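Local coordinates for UDP-glucose:anthocyanidin 3-O-glucosyltransferase (Clitoria ternatea, PDB 4REL), which belongs to the GT-B superfamily of glycosyltransferases, whose members are built from two Rossmann-like domains facing each other across a cleft, at residues A288-G293 with V313-T318; P279-A284 with I360-F365; N34-F39 with T104-T109. All coordinates share one frame; numbering follows the deposited sequence.

How the interactions relate
Followed from the N terminus, the chain first makes interaction 3, where strand 36-42 meets the end of helix 89-104 and the loop after it, closing a loop of 64 residues in the half built round the seven-stranded sheet. The other two contacts come later, in the half built round the six-stranded sheet. Interaction 2 opens at the start of helix 279-292 and closes just after strand 359-361; interaction 1 is nested inside this loop, joining the end of the same helix to the end of helix 312-315 and the residue after it. Interactions 1 and 2 have centres about 17 Å apart; that of interaction 3 is about 45 Å from interaction 2, across the chain's centre.

Interaction 1: A288-G293 with V313-T318; sequences ALEESG and VERTST
E290 and R315 meet in a bidentate salt bridge, a worked example of how a single ion pair can join two helix ends. The arginine presents its NE side rather than its two terminal nitrogens: R315 NE donates to E290 OE2 at 2.7 Å, and R315 NH2 donates to E290 OE1 at 3.0 Å. Both bonds are nearly straight, at about 170°, and both carboxylate oxygens use their syn lone pairs. Carboxylate and guanidinium are almost coplanar, 15° apart, although the two side chains cross at about a right angle. R315 is straight at chi2 and bends at chi3 (-53°), which turns the guanidinium edge toward the glutamate. Its remaining nitrogen, NH1, is bonded to K310 O, so the group is held at more than one edge and its rotation is restricted.

The two segments belong to the Rossmann-like C-terminal half of the GT-B fold. Helix 279-292 is the connection of a beta-alpha-beta crossover between strands 266-270 and 296-299, and the short helix 312-315 precedes the edge strand 320-323.

The apolar part of the contact is made by T316, which is buried whereas R315 is exposed. The methyl CG2 of T316 lies against the aliphatic part of E290, 3.8 Å from its CG, and the T316 side chain also touches F296 of strand 296-299. The hydroxyl takes no part in this: T316 OG1 is hydrogen-bonded to F312 O, in the helix that ends just before it.

Beside the ion pair the backbone carbonyl of E290 accepts from the side chain of R319 (NH2), just before strand 320-323.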
loop_
_atom_site.group_PDB
_atom_site.type_symbol
_atom_site.label_atom_id
_atom_site.label_comp_id
_atom_site.label_asym_id
_atom_site.label_seq_id
_atom_site.Cartn_x
_atom_site.Cartn_y
_atom_site.Cartn_z
ATOM N N ALA A 288 23.133 6.898 -12.825
ATOM C CA ALA A 288 23.675 6.473 -11.532
ATOM C C ALA A 288 23.868 4.967 -11.506
ATOM O O ALA A 288 24.882 4.473 -11.029
ATOM C CB ALA A 288 22.769 6.903 -10.395
ATOM N N LEU A 289 22.889 4.233 -12.017
ATOM C CA LEU A 289 23.011 2.779 -12.050
ATOM C C LEU A 289 24.225 2.370 -12.872
ATOM O O LEU A 289 25.036 1.556 -12.427
ATOM C CB LEU A 289 21.738 2.136 -12.610
ATOM C CG LEU A 289 20.545 2.047 -11.661
ATOM C CD1 LEU A 289 19.331 1.465 -12.392
ATOM C CD2 LEU A 289 20.874 1.208 -10.434
ATOM N N GLU A 290 24.370 2.954 -14.058
ATOM C CA GLU A 290 25.503 2.612 -14.916
ATOM C C GLU A 290 26.829 2.986 -14.262
ATOM O O GLU A 290 27.767 2.192 -14.236
ATOM C CB GLU A 290 25.395 3.291 -16.291
ATOM C CG GLU A 290 26.582 2.975 -17.190
ATOM C CD GLU A 290 26.376 3.392 -18.630
ATOM O OE1 GLU A 290 25.346 4.032 -18.942
ATOM O OE2 GLU A 290 27.250 3.066 -19.464
ATOM N N GLU A 291 26.904 4.201 -13.731
ATOM C CA GLU A 291 28.152 4.680 -13.153
ATOM C C GLU A 291 28.530 3.888 -11.901
ATOM O O GLU A 291 29.711 3.683 -11.633
ATOM C CB GLU A 291 28.069 6.179 -12.847
ATOM C CG GLU A 291 29.380 6.923 -13.045
ATOM C CD GLU A 291 29.963 7.444 -11.745
ATOM O OE1 GLU A 291 29.207 8.037 -10.944
ATOM O OE2 GLU A 291 31.180 7.260 -11.523
ATOM N N SER A 292 27.526 3.417 -11.161
ATOM C CA SER A 292 27.763 2.712 -9.902
ATOM C C SER A 292 28.505 1.403 -10.104
ATOM O O SER A 292 29.244 0.968 -9.221
ATOM C CB SER A 292 26.454 2.458 -9.146
ATOM O OG SER A 292 25.745 1.356 -9.686
ATOM N N GLY A 293 28.300 0.776 -11.262
ATOM C CA GLY A 293 28.906 -0.511 -11.554
ATOM C C GLY A 293 28.229 -1.696 -10.881
ATOM O O GLY A 293 28.636 -2.841 -11.093
ATOM N N VAL A 313 21.053 0.749 -21.921
ATOM C CA VAL A 313 20.648 -0.637 -21.711
ATOM C C VAL A 313 21.681 -1.578 -22.314
ATOM O O VAL A 313 22.060 -2.581 -21.709
ATOM C CB VAL A 313 19.264 -0.940 -22.320
ATOM C CG1 VAL A 313 18.915 -2.389 -22.113
ATOM C CG2 VAL A 313 18.195 -0.062 -21.677
ATOM N N GLU A 314 22.138 -1.243 -23.515
ATOM C CA GLU A 314 23.138 -2.053 -24.196
ATOM C C GLU A 314 24.457 -2.127 -23.416
ATOM O O GLU A 314 24.998 -3.217 -23.205
ATOM C CB GLU A 314 23.379 -1.522 -25.615
ATOM C CG GLU A 314 24.282 -2.409 -26.443
ATOM C CD GLU A 314 24.319 -2.002 -27.907
ATOM O OE1 GLU A 314 23.451 -1.205 -28.332
ATOM O OE2 GLU A 314 25.214 -2.492 -28.629
ATOM N N ARG A 315 24.968 -0.981 -22.973
ATOM C CA ARG A 315 26.235 -0.962 -22.240
ATOM C C ARG A 315 26.167 -1.709 -20.896
ATOM O O ARG A 315 27.163 -2.287 -20.456
ATOM C CB ARG A 315 26.741 0.471 -22.024
ATOM C CG ARG A 315 27.232 1.181 -23.288
ATOM C CD ARG A 315 27.844 2.537 -22.925
ATOM N NE ARG A 315 26.927 3.338 -22.117
ATOM C CZ ARG A 315 26.070 4.223 -22.614
ATOM N NH1 ARG A 315 26.014 4.442 -23.924
ATOM N NH2 ARG A 315 25.265 4.893 -21.802
ATOM N N THR A 316 24.997 -1.710 -20.251
ATOM C CA THR A 316 24.864 -2.358 -18.941
ATOM C C THR A 316 24.303 -3.772 -19.028
ATOM O O THR A 316 24.059 -4.402 -18.001
ATOM C CB THR A 316 23.968 -1.543 -17.986
ATOM O OG1 THR A 316 22.675 -1.393 -18.579
ATOM C CG2 THR A 316 24.565 -0.151 -17.745
ATOM N N SER A 317 24.126 -4.286 -20.243
ATOM C CA SER A 317 23.396 -5.541 -20.416
ATOM C C SER A 317 24.079 -6.707 -19.711
ATOM O O SER A 317 23.424 -7.661 -19.300
ATOM C CB SER A 317 23.213 -5.868 -21.897
ATOM O OG SER A 317 24.457 -6.117 -22.527
ATOM N N THR A 318 25.394 -6.621 -19.549
ATOM C CA THR A 318 26.132 -7.718 -18.940
ATOM C C THR A 318 26.080 -7.718 -17.410
ATOM O O THR A 318 26.576 -8.653 -16.780
ATOM C CB THR A 318 27.597 -7.749 -19.441
ATOM O OG1 THR A 318 28.165 -6.441 -19.333
ATOM C CG2 THR A 318 27.646 -8.173 -20.899
#

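Interaction 2: P279-A284 with I360-F365; sequences PQEVVA and ICRPFF. With KMP (3,5,7-trihydroxy-2-(4-hydroxyphenyl)-4H-chromen-4-one), chain B.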
loop_
_atom_site.group_PDB
_atom_site.type_symbol
_atom_site.label_atom_id
_atom_site.label_comp_id
_atom_site.label_asym_id
_atom_site.label_seq_id
_atom_site.Cartn_x
_atom_site.Cartn_y
_atom_site.Cartn_z
ATOM N N PRO A 279 10.893 12.770 -16.308
ATOM C CA PRO A 279 11.864 12.141 -17.208
ATOM C C PRO A 279 13.316 12.395 -16.804
ATOM O O PRO A 279 14.149 11.506 -16.960
ATOM C CB PRO A 279 11.561 12.783 -18.572
ATOM C CG PRO A 279 10.696 13.976 -18.274
ATOM C CD PRO A 279 9.932 13.613 -17.037
ATOM N N GLN A 280 13.615 13.579 -16.275
ATOM C CA GLN A 280 14.982 13.869 -15.861
ATOM C C GLN A 280 15.440 12.963 -14.710
ATOM O O GLN A 280 16.625 12.666 -14.584
ATOM C CB GLN A 280 15.156 15.355 -15.501
ATOM C CG GLN A 280 14.281 15.859 -14.351
ATOM C CD GLN A 280 12.954 16.439 -14.818
ATOM O OE1 GLN A 280 12.367 15.982 -15.803
ATOM N NE2 GLN A 280 12.474 17.453 -14.106
ATOM N N GLU A 281 14.505 12.513 -13.880
ATOM C CA GLU A 281 14.865 11.576 -12.814
ATOM C C GLU A 281 15.048 10.160 -13.337
ATOM O O GLU A 281 15.867 9.401 -12.808
ATOM C CB GLU A 281 13.849 11.617 -11.669
ATOM C CG GLU A 281 14.082 12.788 -10.755
ATOM C CD GLU A 281 13.155 12.809 -9.579
ATOM O OE1 GLU A 281 12.259 13.674 -9.558
ATOM O OE2 GLU A 281 13.328 11.976 -8.663
ATOM N N VAL A 282 14.291 9.799 -14.370
ATOM C CA VAL A 282 14.503 8.509 -15.023
ATOM C C VAL A 282 15.917 8.479 -15.601
ATOM O O VAL A 282 16.650 7.503 -15.427
ATOM C CB VAL A 282 13.480 8.246 -16.138
ATOM C CG1 VAL A 282 13.771 6.915 -16.815
ATOM C CG2 VAL A 282 12.071 8.261 -15.571
ATOM N N VAL A 283 16.303 9.554 -16.280
ATOM C CA VAL A 283 17.656 9.666 -16.811
ATOM C C VAL A 283 18.695 9.581 -15.692
ATOM O O VAL A 283 19.693 8.882 -15.822
ATOM C CB VAL A 283 17.867 10.980 -17.590
ATOM C CG1 VAL A 283 19.344 11.163 -17.931
ATOM C CG2 VAL A 283 17.015 10.993 -18.849
ATOM N N ALA A 284 18.449 10.299 -14.597
ATOM C CA ALA A 284 19.358 10.286 -13.453
ATOM C C ALA A 284 19.526 8.888 -12.868
ATOM O O ALA A 284 20.637 8.491 -12.505
ATOM C CB ALA A 284 18.879 11.252 -12.369
ATOM N N ILE A 360 16.341 2.444 -0.492
ATOM C CA ILE A 360 16.655 3.822 -0.855
ATOM C C ILE A 360 15.352 4.392 -1.370
ATOM O O ILE A 360 14.741 3.825 -2.283
ATOM C CB ILE A 360 17.700 3.898 -1.977
ATOM C CG1 ILE A 360 19.046 3.370 -1.487
ATOM C CG2 ILE A 360 17.850 5.344 -2.485
ATOM C CD1 ILE A 360 20.042 3.088 -2.607
ATOM N N CYS A 361 14.918 5.503 -0.780
ATOM C CA CYS A 361 13.543 5.971 -0.931
ATOM C C CYS A 361 13.463 7.280 -1.690
ATOM O O CYS A 361 14.199 8.216 -1.400
ATOM C CB CYS A 361 12.921 6.206 0.445
ATOM S SG CYS A 361 12.917 4.751 1.527
ATOM N N ARG A 362 12.559 7.338 -2.658
ATOM C CA ARG A 362 12.211 8.597 -3.301
ATOM C C ARG A 362 10.692 8.667 -3.345
ATOM O O ARG A 362 10.078 8.254 -4.327
ATOM C CB ARG A 362 12.801 8.662 -4.716
ATOM C CG ARG A 362 12.986 10.078 -5.293
ATOM C CD ARG A 362 11.658 10.824 -5.382
ATOM N NE ARG A 362 11.623 11.905 -6.361
ATOM C CZ ARG A 362 10.693 12.855 -6.374
ATOM N NH1 ARG A 362 9.729 12.857 -5.458
ATOM N NH2 ARG A 362 10.721 13.801 -7.305
ATOM N N PRO A 363 10.080 9.210 -2.287
ATOM C CA PRO A 363 8.611 9.277 -2.253
ATOM C C PRO A 363 8.084 10.305 -3.259
ATOM O O PRO A 363 8.675 11.384 -3.399
ATOM C CB PRO A 363 8.309 9.696 -0.805
ATOM C CG PRO A 363 9.562 10.376 -0.316
ATOM C CD PRO A 363 10.716 9.785 -1.087
ATOM N N PHE A 364 6.994 9.975 -3.947
ATOM C CA PHE A 364 6.473 10.831 -5.004
ATOM C C PHE A 364 5.106 11.417 -4.676
ATOM O O PHE A 364 4.797 12.537 -5.069
ATOM C CB PHE A 364 6.359 10.046 -6.322
ATOM C CG PHE A 364 7.676 9.849 -7.043
ATOM C CD1 PHE A 364 8.227 10.870 -7.806
ATOM C CD2 PHE A 364 8.350 8.636 -6.973
ATOM C CE1 PHE A 364 9.433 10.691 -8.477
ATOM C CE2 PHE A 364 9.557 8.451 -7.640
ATOM C CZ PHE A 364 10.097 9.482 -8.389
ATOM N N PHE A 365 4.293 10.655 -3.954
ATOM C CA PHE A 365 2.855 10.870 -3.965
ATOM C C PHE A 365 2.206 10.365 -2.672
ATOM O O PHE A 365 2.699 9.426 -2.063
ATOM C CB PHE A 365 2.300 10.111 -5.181
ATOM C CG PHE A 365 0.818 10.138 -5.300
ATOM C CD1 PHE A 365 0.183 11.168 -5.979
ATOM C CD2 PHE A 365 0.053 9.120 -4.762
ATOM C CE1 PHE A 365 -1.196 11.192 -6.101
ATOM C CE2 PHE A 365 -1.322 9.140 -4.872
ATOM C CZ PHE A 365 -1.950 10.175 -5.544
HETATM C C1 KMP B . -2.660 9.948 1.059
HETATM C C2 KMP B . -2.663 8.567 0.963
HETATM C C3 KMP B . -2.989 7.943 -0.338
HETATM C C4 KMP B . -3.295 8.806 -1.496
HETATM C C5 KMP B . -3.271 10.182 -1.300
HETATM C C6 KMP B . -2.960 10.733 -0.053
HETATM C C9 KMP B . -3.005 6.471 -0.500
HETATM C C10 KMP B . -3.343 5.931 -1.837
HETATM C C11 KMP B . -3.644 6.894 -2.946
HETATM C C14 KMP B . -3.992 6.437 -4.328
HETATM C C15 KMP B . -4.322 5.113 -4.612
HETATM C C16 KMP B . -4.636 4.727 -5.905
HETATM C C17 KMP B . -4.619 5.661 -6.930
HETATM C C18 KMP B . -4.294 6.983 -6.656
HETATM C C19 KMP B . -3.985 7.368 -5.359
HETATM O O12 KMP B . -3.600 8.257 -2.719
HETATM O O13 KMP B . -2.742 5.719 0.469
HETATM O O24 KMP B . -4.924 5.274 -8.200
HETATM O O27 KMP B . -3.352 4.579 -2.001
HETATM O O29 KMP B . -2.952 12.088 0.080
HETATM O O30 KMP B . -2.375 7.781 2.037
#
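E281, in the first turn of helix 279-292, reaches R362, just beyond the end of strand 359-361, and the pair forms a two-bond salt bridge in the Rossmann-like C-terminal domain of this GT-B protein. R362 offers its NE side: NH2 donates to E281 OE1 at 2.7 Å and NE to E281 OE2 at 2.9 Å, each meeting a syn lone pair. The carboxylate and guanidinium planes differ by only 9°, so the two flat groups lie edge to edge. E281 OE2 carries a second bond, from the backbone N of F390, which helps to fix the carboxylate.

The guanidinium is positioned from two more directions. On its far side R362 NH1 donates to the carbonyl O of P363 at 2.7 Å, with a rather bent N-H...O angle of 144° and the donor tilted from the carbonyl plane. One of its faces lies under the rim of F364, whose CE1 sits above the guanidinium centre. A bend at chi2 (-60°) sets the R362 chain alongside this ring, and R362 CD rests over the ring's own face, offset toward the rim.

Further out, Q368 OE1 accepts from the backbone N of both F364 and F365, holding the loop where it enters the ligand pocket. There F365 approaches 3,5,7-trihydroxy-2-(4-hydroxyphenyl)-4H-chromen-4-one with the edge of its ring, CE2 lying 3.2 Å from the ligand atom C19.

Interaction 3: N34-F39 with T104-T109; sequences NTSFSF and TKQSVT. With ACT (acetate ion), chain G.
S36 and Q106 point their side chains at each other, and the serine hydroxyl meets the amide oxygen: S36 OG lies 2.7 Å from Q106 OE1. The glutamine chain is extended beyond CG (chi2 172°), which carries its amide across to the serine; the same oxygen also comes within 3.3 Å of S36 CB. An acetate ion, probably from the crystallisation liquor, has its O atom 2.7 Å from S36 OG as well, and is also hydrogen-bonded to R60 NH1. The two oxygens subtend about 140° at S36 OG, so they lie on well-separated sides of a hydroxyl whose single proton either could accept.

S36 and S38 stand two residues apart on strand 36-42 and turn the same face to segment 104-109, while F37 between them points the other way, onto helix 18-31. This is the N-terminal Rossmann-like half of a GT-B fold. Strand 36-42 runs between strands 6-10 and 59-64 of the parallel sheet, and the loop after T104 links helix 89-104 to strand 110-114.

T104 meets both serines with its methyl. T104 CG2 lies 4.3 Å from S36 CB and 4.1 Å from S38 OG, whose polar partner is H6 NE2. With chi1 at 62°, T104 turns OG1 away from the strand to accept from Q106 N at 3.2 Å, closing an ST turn, and the hydroxyl is also bonded to A100 O in the last turn of its helix. The turn brings Q106 round to face the strand, and Q106 O is bonded to H6 ND1, so that the H6 imidazole bridges the loop and S38.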
loop_
_atom_site.group_PDB
_atom_site.type_symbol
_atom_site.label_atom_id
_atom_site.label_comp_id
_atom_site.label_asym_id
_atom_site.label_seq_id
_atom_site.Cartn_x
_atom_site.Cartn_y
_atom_site.Cartn_z
ATOM N N ASN A 34 -19.367 -21.065 5.777
ATOM C CA ASN A 34 -20.822 -20.965 5.856
ATOM C C ASN A 34 -21.353 -19.534 5.728
ATOM O O ASN A 34 -22.562 -19.300 5.749
ATOM C CB ASN A 34 -21.337 -21.623 7.144
ATOM C CG ASN A 34 -21.012 -20.824 8.421
ATOM O OD1 ASN A 34 -21.621 -21.063 9.466
ATOM N ND2 ASN A 34 -20.047 -19.897 8.349
ATOM N N THR A 35 -20.436 -18.584 5.590
ATOM C CA THR A 35 -20.783 -17.167 5.530
ATOM C C THR A 35 -20.602 -16.670 4.100
ATOM O O THR A 35 -19.662 -17.082 3.421
ATOM C CB THR A 35 -19.872 -16.363 6.472
ATOM O OG1 THR A 35 -20.147 -16.745 7.827
ATOM C CG2 THR A 35 -20.096 -14.867 6.322
ATOM N N SER A 36 -21.518 -15.815 3.647
ATOM C CA SER A 36 -21.465 -15.250 2.299
ATOM C C SER A 36 -20.621 -13.996 2.295
ATOM O O SER A 36 -20.779 -13.147 3.174
ATOM C CB SER A 36 -22.866 -14.874 1.821
ATOM O OG SER A 36 -23.700 -16.027 1.779
ATOM N N PHE A 37 -19.750 -13.878 1.295
ATOM C CA PHE A 37 -18.935 -12.682 1.106
ATOM C C PHE A 37 -19.210 -12.118 -0.284
ATOM O O PHE A 37 -19.001 -12.790 -1.296
ATOM C CB PHE A 37 -17.445 -13.006 1.291
ATOM C CG PHE A 37 -17.092 -13.404 2.706
ATOM C CD1 PHE A 37 -16.581 -12.469 3.596
ATOM C CD2 PHE A 37 -17.321 -14.697 3.160
ATOM C CE1 PHE A 37 -16.267 -12.820 4.909
ATOM C CE2 PHE A 37 -17.017 -15.054 4.473
ATOM C CZ PHE A 37 -16.486 -14.115 5.345
ATOM N N SER A 38 -19.691 -10.881 -0.324
ATOM C CA SER A 38 -20.096 -10.270 -1.577
ATOM C C SER A 38 -19.165 -9.108 -1.880
ATOM O O SER A 38 -19.207 -8.079 -1.208
ATOM C CB SER A 38 -21.552 -9.804 -1.494
ATOM O OG SER A 38 -22.453 -10.917 -1.398
ATOM N N PHE A 39 -18.323 -9.294 -2.890
ATOM C CA PHE A 39 -17.264 -8.345 -3.236
ATOM C C PHE A 39 -17.782 -7.431 -4.344
ATOM O O PHE A 39 -18.084 -7.881 -5.449
ATOM C CB PHE A 39 -16.028 -9.129 -3.704
ATOM C CG PHE A 39 -14.743 -8.356 -3.642
ATOM C CD1 PHE A 39 -13.916 -8.453 -2.534
ATOM C CD2 PHE A 39 -14.352 -7.547 -4.697
ATOM C CE1 PHE A 39 -12.720 -7.757 -2.470
ATOM C CE2 PHE A 39 -13.150 -6.843 -4.644
ATOM C CZ PHE A 39 -12.340 -6.947 -3.533
ATOM N N THR A 104 -27.855 -13.793 -3.065
ATOM C CA THR A 104 -27.697 -14.628 -1.870
ATOM C C THR A 104 -29.016 -14.915 -1.160
ATOM O O THR A 104 -29.107 -15.850 -0.365
ATOM C CB THR A 104 -26.748 -13.975 -0.849
ATOM O OG1 THR A 104 -27.309 -12.731 -0.407
ATOM C CG2 THR A 104 -25.375 -13.736 -1.462
ATOM N N LYS A 105 -30.019 -14.086 -1.433
ATOM C CA LYS A 105 -31.298 -14.092 -0.706
ATOM C C LYS A 105 -31.123 -13.804 0.785
ATOM O O LYS A 105 -31.960 -14.195 1.614
ATOM C CB LYS A 105 -32.077 -15.399 -0.936
ATOM C CG LYS A 105 -32.281 -15.716 -2.414
ATOM C CD LYS A 105 -33.161 -16.950 -2.608
ATOM C CE LYS A 105 -33.485 -17.190 -4.087
ATOM N NZ LYS A 105 -34.219 -16.043 -4.731
ATOM N N GLN A 106 -30.043 -13.099 1.117
ATOM C CA GLN A 106 -29.697 -12.795 2.506
ATOM C C GLN A 106 -29.460 -11.307 2.667
ATOM O O GLN A 106 -28.711 -10.715 1.898
ATOM C CB GLN A 106 -28.412 -13.528 2.915
ATOM C CG GLN A 106 -28.474 -15.054 2.836
ATOM C CD GLN A 106 -27.109 -15.691 3.077
ATOM O OE1 GLN A 106 -26.092 -15.205 2.584
ATOM N NE2 GLN A 106 -27.080 -16.769 3.857
ATOM N N SER A 107 -30.084 -10.704 3.672
ATOM C CA SER A 107 -29.787 -9.318 4.001
ATOM C C SER A 107 -28.318 -9.253 4.433
ATOM O O SER A 107 -27.773 -10.215 4.991
ATOM C CB SER A 107 -30.706 -8.826 5.122
ATOM O OG SER A 107 -30.528 -9.596 6.299
ATOM N N VAL A 108 -27.663 -8.140 4.127
ATOM C CA VAL A 108 -26.300 -7.908 4.594
ATOM C C VAL A 108 -26.267 -7.748 6.117
ATOM O O VAL A 108 -27.123 -7.077 6.704
ATOM C CB VAL A 108 -25.702 -6.674 3.896
ATOM C CG1 VAL A 108 -24.374 -6.259 4.538
ATOM C CG2 VAL A 108 -25.507 -6.966 2.420
ATOM N N THR A 109 -25.295 -8.381 6.770
ATOM C CA THR A 109 -25.185 -8.283 8.229
ATOM C C THR A 109 -23.963 -7.492 8.690
ATOM O O THR A 109 -23.853 -7.150 9.869
ATOM C CB THR A 109 -25.160 -9.663 8.888
ATOM O OG1 THR A 109 -24.054 -10.410 8.377
ATOM C CG2 THR A 109 -26.449 -10.419 8.575
HETATM C C ACT G . -22.163 -19.283 0.684
HETATM O O ACT G . -22.548 -18.101 0.543
HETATM O OXT ACT G . -22.059 -20.055 -0.299
HETATM C CH3 ACT G . -21.957 -19.817 2.076
#